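Local structure of SusD superfamily protein (Parabacteroides distasonis, 3OTN) at residues 184-187 and 188-191; 377-380 and 381-384. The protein is probably an outer membrane protein of the SusD family that takes part in binding nutrients, most likely carbohydrate. All blocks are in the same frame, centred on the assembly; numbering follows the deposited sequence.

Interaction 1: 184-187 and 188-191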
loop_
_atom_site.group_PDB
_atom_site.type_symbol
_atom_site.label_atom_id
_atom_site.label_comp_id
_atom_site.label_asym_id
_atom_site.label_seq_id
_atom_site.Cartn_x
_atom_site.Cartn_y
_atom_site.Cartn_z
ATOM N N ARG A 184 7.503 14.383 5.434
ATOM C CA ARG A 184 6.338 15.273 5.131
ATOM C C ARG A 184 5.860 15.032 3.695
ATOM O O ARG A 184 6.607 14.495 2.872
ATOM C CB ARG A 184 6.714 16.728 5.340
ATOM C CG ARG A 184 7.184 16.972 6.785
ATOM C CD ARG A 184 7.062 18.377 7.177
ATOM N NE ARG A 184 5.663 18.800 7.304
ATOM C CZ ARG A 184 4.887 18.654 8.381
ATOM N NH1 ARG A 184 5.304 18.048 9.501
ATOM N NH2 ARG A 184 3.658 19.153 8.350
ATOM N N VAL A 185 4.594 15.345 3.446
ATOM C CA VAL A 185 4.045 15.346 2.096
ATOM C C VAL A 185 4.882 16.303 1.199
ATOM O O VAL A 185 5.338 17.346 1.654
ATOM C CB VAL A 185 2.552 15.784 2.133
ATOM C CG1 VAL A 185 2.001 15.971 0.736
ATOM C CG2 VAL A 185 1.747 14.742 2.946
ATOM N N SER A 186 5.124 15.912 -0.045
ATOM C CA SER A 186 5.905 16.689 -1.009
ATOM C C SER A 186 5.156 16.653 -2.329
ATOM O O SER A 186 4.223 15.877 -2.481
ATOM C CB SER A 186 7.265 16.018 -1.226
ATOM O OG SER A 186 7.110 14.689 -1.737
HETATM N N MSE A 187 5.592 17.444 -3.301
HETATM C CA MSE A 187 4.955 17.388 -4.618
HETATM C C MSE A 187 5.163 16.023 -5.253
HETATM O O MSE A 187 4.294 15.538 -5.982
HETATM C CB MSE A 187 5.479 18.485 -5.537
HETATM C CG MSE A 187 4.628 18.655 -6.758
HETATM SE SE MSE A 187 2.981 19.481 -6.166
HETATM C CE MSE A 187 3.646 21.275 -5.875
ATOM N N GLY A 188 6.287 15.370 -4.972
ATOM C CA GLY A 188 6.479 14.004 -5.475
ATOM C C GLY A 188 5.395 13.033 -4.987
ATOM O O GLY A 188 4.927 12.195 -5.744
ATOM N N ALA A 189 4.994 13.166 -3.718
ATOM C CA ALA A 189 3.926 12.380 -3.151
ATOM C C ALA A 189 2.598 12.680 -3.857
ATOM O O ALA A 189 1.851 11.757 -4.192
ATOM C CB ALA A 189 3.803 12.634 -1.579
ATOM N N VAL A 190 2.322 13.966 -4.083
ATOM C CA VAL A 190 1.096 14.374 -4.770
ATOM C C VAL A 190 1.057 13.794 -6.169
ATOM O O VAL A 190 0.012 13.304 -6.604
ATOM C CB VAL A 190 0.999 15.945 -4.879
ATOM C CG1 VAL A 190 -0.114 16.358 -5.844
ATOM C CG2 VAL A 190 0.842 16.569 -3.507
ATOM N N LYS A 191 2.176 13.881 -6.881
ATOM C CA LYS A 191 2.224 13.368 -8.269
ATOM C C LYS A 191 2.115 11.853 -8.303
ATOM O O LYS A 191 1.466 11.329 -9.182
ATOM C CB LYS A 191 3.503 13.765 -9.032
ATOM C CG LYS A 191 3.816 15.214 -9.109
ATOM C CD LYS A 191 2.849 15.978 -9.890
ATOM C CE LYS A 191 3.359 17.452 -10.128
ATOM N NZ LYS A 191 2.415 18.059 -11.058
#
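Ser-186 OG accepts the backbone N-H of Ala-189 at 3.3 Å from Ala-189 N, and it also has a weak hydrogen bond to the carbonyl of Phe-178. The bond to Ala-189 N is fairly straight, 157° at the hydrogen. Ser-186 is thus the N-cap of helix 187-202. Its OG sits between the backbone N and the carbonyl carbon (chi1 60°). This turns the hydroxyl toward Ala-189 N. With an alanine here, Ala-189 N would probably be left without its capping acceptor at this buried helix start. The regular helical bonds start at the same residue: Val-190 N donates to Ser-186 O at 3.1 Å. Lys-191 N donates to Met-187 O at 2.8 Å. In the SusD family the helical part of the fold is built from TPR-like helices, and this cap opens one helix within the N-terminal part of the sequence. Met-187 is a selenomethionine. Its CG lies anti to the backbone N (chi1 -166°), and the bend at chi2 (72°) then brings SE to 4.3 Å from Val-190 CB. Its CG also meets Lys-191 CE at 3.8 Å, where the two side chains cross at a slant. Lys-191 CG comes within 3.2 Å of Met-187 O, a close contact. Beyond this contact the amine forms salt bridges with Glu-222 and Glu-172, which probably balance its charge. On another side of the turn, Val-185 CG1 lies 4.4 Å from Ala-189 CB, a loose apolar contact. Phe-120 of helix 108-133 touches Val-185, Ala-189 and Val-190.

Interaction 2: 377-380 and 381-384. With EDO (1,2-ethanediol), chain S.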
loop_
_atom_site.group_PDB
_atom_site.type_symbol
_atom_site.label_atom_id
_atom_site.label_comp_id
_atom_site.label_asym_id
_atom_site.label_seq_id
_atom_site.Cartn_x
_atom_site.Cartn_y
_atom_site.Cartn_z
ATOM N N THR A 377 1.500 1.471 -27.507
ATOM C CA THR A 377 2.810 0.934 -27.875
ATOM C C THR A 377 3.850 1.542 -26.898
ATOM O O THR A 377 3.739 2.715 -26.532
ATOM C CB THR A 377 3.136 1.198 -29.402
ATOM O OG1 THR A 377 4.326 0.483 -29.794
ATOM C CG2 THR A 377 3.273 2.714 -29.726
ATOM N N PRO A 378 4.828 0.740 -26.435
ATOM C CA PRO A 378 5.751 1.287 -25.459
ATOM C C PRO A 378 6.734 2.265 -26.100
ATOM O O PRO A 378 7.205 2.017 -27.202
ATOM C CB PRO A 378 6.462 0.033 -24.920
ATOM C CG PRO A 378 6.450 -0.891 -26.052
ATOM C CD PRO A 378 5.150 -0.661 -26.741
ATOM N N ASN A 379 7.019 3.369 -25.418
ATOM C CA ASN A 379 8.104 4.276 -25.824
ATOM C C ASN A 379 9.419 3.868 -25.124
ATOM O O ASN A 379 9.446 2.936 -24.284
ATOM C CB ASN A 379 7.712 5.750 -25.590
ATOM C CG ASN A 379 7.592 6.142 -24.095
ATOM O OD1 ASN A 379 8.073 5.458 -23.192
ATOM N ND2 ASN A 379 6.966 7.283 -23.857
ATOM N N GLN A 380 10.512 4.566 -25.454
ATOM C CA GLN A 380 11.831 4.179 -24.947
ATOM C C GLN A 380 11.925 4.256 -23.423
ATOM O O GLN A 380 12.609 3.436 -22.819
ATOM C CB GLN A 380 12.966 4.994 -25.588
ATOM C CG GLN A 380 14.381 4.418 -25.325
ATOM C CD GLN A 380 14.548 3.017 -25.915
ATOM O OE1 GLN A 380 14.180 2.765 -27.069
ATOM N NE2 GLN A 380 15.085 2.101 -25.123
ATOM N N GLN A 381 11.241 5.234 -22.818
ATOM C CA GLN A 381 11.269 5.426 -21.367
ATOM C C GLN A 381 10.679 4.198 -20.660
ATOM O O GLN A 381 11.244 3.726 -19.683
ATOM C CB GLN A 381 10.496 6.696 -20.982
ATOM C CG GLN A 381 10.419 6.993 -19.479
ATOM C CD GLN A 381 11.776 7.185 -18.843
ATOM O OE1 GLN A 381 12.219 8.311 -18.733
ATOM N NE2 GLN A 381 12.453 6.084 -18.427
ATOM N N SER A 382 9.587 3.662 -21.204
ATOM C CA SER A 382 8.907 2.489 -20.623
ATOM C C SER A 382 9.740 1.244 -20.815
ATOM O O SER A 382 9.858 0.435 -19.902
ATOM C CB SER A 382 7.511 2.305 -21.237
ATOM O OG SER A 382 6.664 3.404 -20.928
ATOM N N ILE A 383 10.325 1.096 -22.002
ATOM C CA ILE A 383 11.225 -0.011 -22.295
ATOM C C ILE A 383 12.388 0.003 -21.308
ATOM O O ILE A 383 12.708 -1.027 -20.722
ATOM C CB ILE A 383 11.740 0.033 -23.753
ATOM C CG1 ILE A 383 10.607 -0.351 -24.720
ATOM C CG2 ILE A 383 12.964 -0.909 -23.975
ATOM C CD1 ILE A 383 10.929 -0.092 -26.176
ATOM N N ASP A 384 12.994 1.175 -21.116
ATOM C CA ASP A 384 14.128 1.313 -20.192
ATOM C C ASP A 384 13.718 0.987 -18.741
ATOM O O ASP A 384 14.483 0.385 -18.021
ATOM C CB ASP A 384 14.749 2.730 -20.268
ATOM C CG ASP A 384 15.500 2.992 -21.560
ATOM O OD1 ASP A 384 15.823 2.042 -22.304
ATOM O OD2 ASP A 384 15.776 4.177 -21.844
HETATM C C1 EDO S . 14.353 6.444 -15.752
HETATM O O1 EDO S . 14.855 5.776 -16.915
HETATM C C2 EDO S . 14.707 5.641 -14.507
HETATM O O2 EDO S . 14.908 6.538 -13.406
#
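Gln-380 NE2 donates to Asp-384 OD1 at 2.9 Å, one helical turn further on. The acceptor lies in the amide plane of Gln-380, but OD1 is met from above the carboxylate plane, and the two flat groups are turned 53° apart. Gln-380 can reach forward along the helix in this way because its CG is anti to the backbone N (chi1 -167°) and its chain bends at chi2. Asp-384 N also donates to Gln-380 O, so main chain and side chain join the same two residues. At the helix start, Asn-379 is the N-cap of helix 380-392. Its OD1 accepts from Ser-382 N at 3.1 Å, with the donor almost in line with the side-chain C=O, at 172°. Asn-379 O takes the N-H of Ile-383 at 3.1 Å and a weak bond from Ser-382 N. Tyr-367 of helix 360-375 accepts from Asn-379 ND2, and Gln-371 of the same helix bonds Ser-382 OG, tying the cap to the preceding helix. Gln-381 turns elsewhere: its NE2 donates to O1 of 1,2-ethanediol at 2.9 Å. This diol, probably from the crystallisation liquor, is also held by Tyr-360 and Gln-388. The apolar part is small. Pro-378 CB lies 4.2 Å from Ile-383 CG1, and Phe-406 of helix 403-418 touches both Pro-378 and Ser-382. The contact is mostly polar, with amide groups serving as both acceptors and donors. Its cap is consistent with a helix start fixed by hydrogen bonds more than by apolar burial.

Overall arrangement
Both interactions are helix starts with an N-cap side chain that accepts the N-H three residues on. They belong to different helices, 187-202 and 380-392, in separate parts of the chain. Interaction 1 is buried, and its centre lies about 16 Å from the centre of the chain. Apolar side chains pack around its first helical turn, and its lysine forms salt bridges with acids from other parts of the chain. Interaction 2 is a surface contact, its centre about 25 Å from the chain centre. It relies on amides and a carboxylate, with little apolar packing. The two centres are about 25 Å apart and the nearest atoms about 14 Å, so they do not touch.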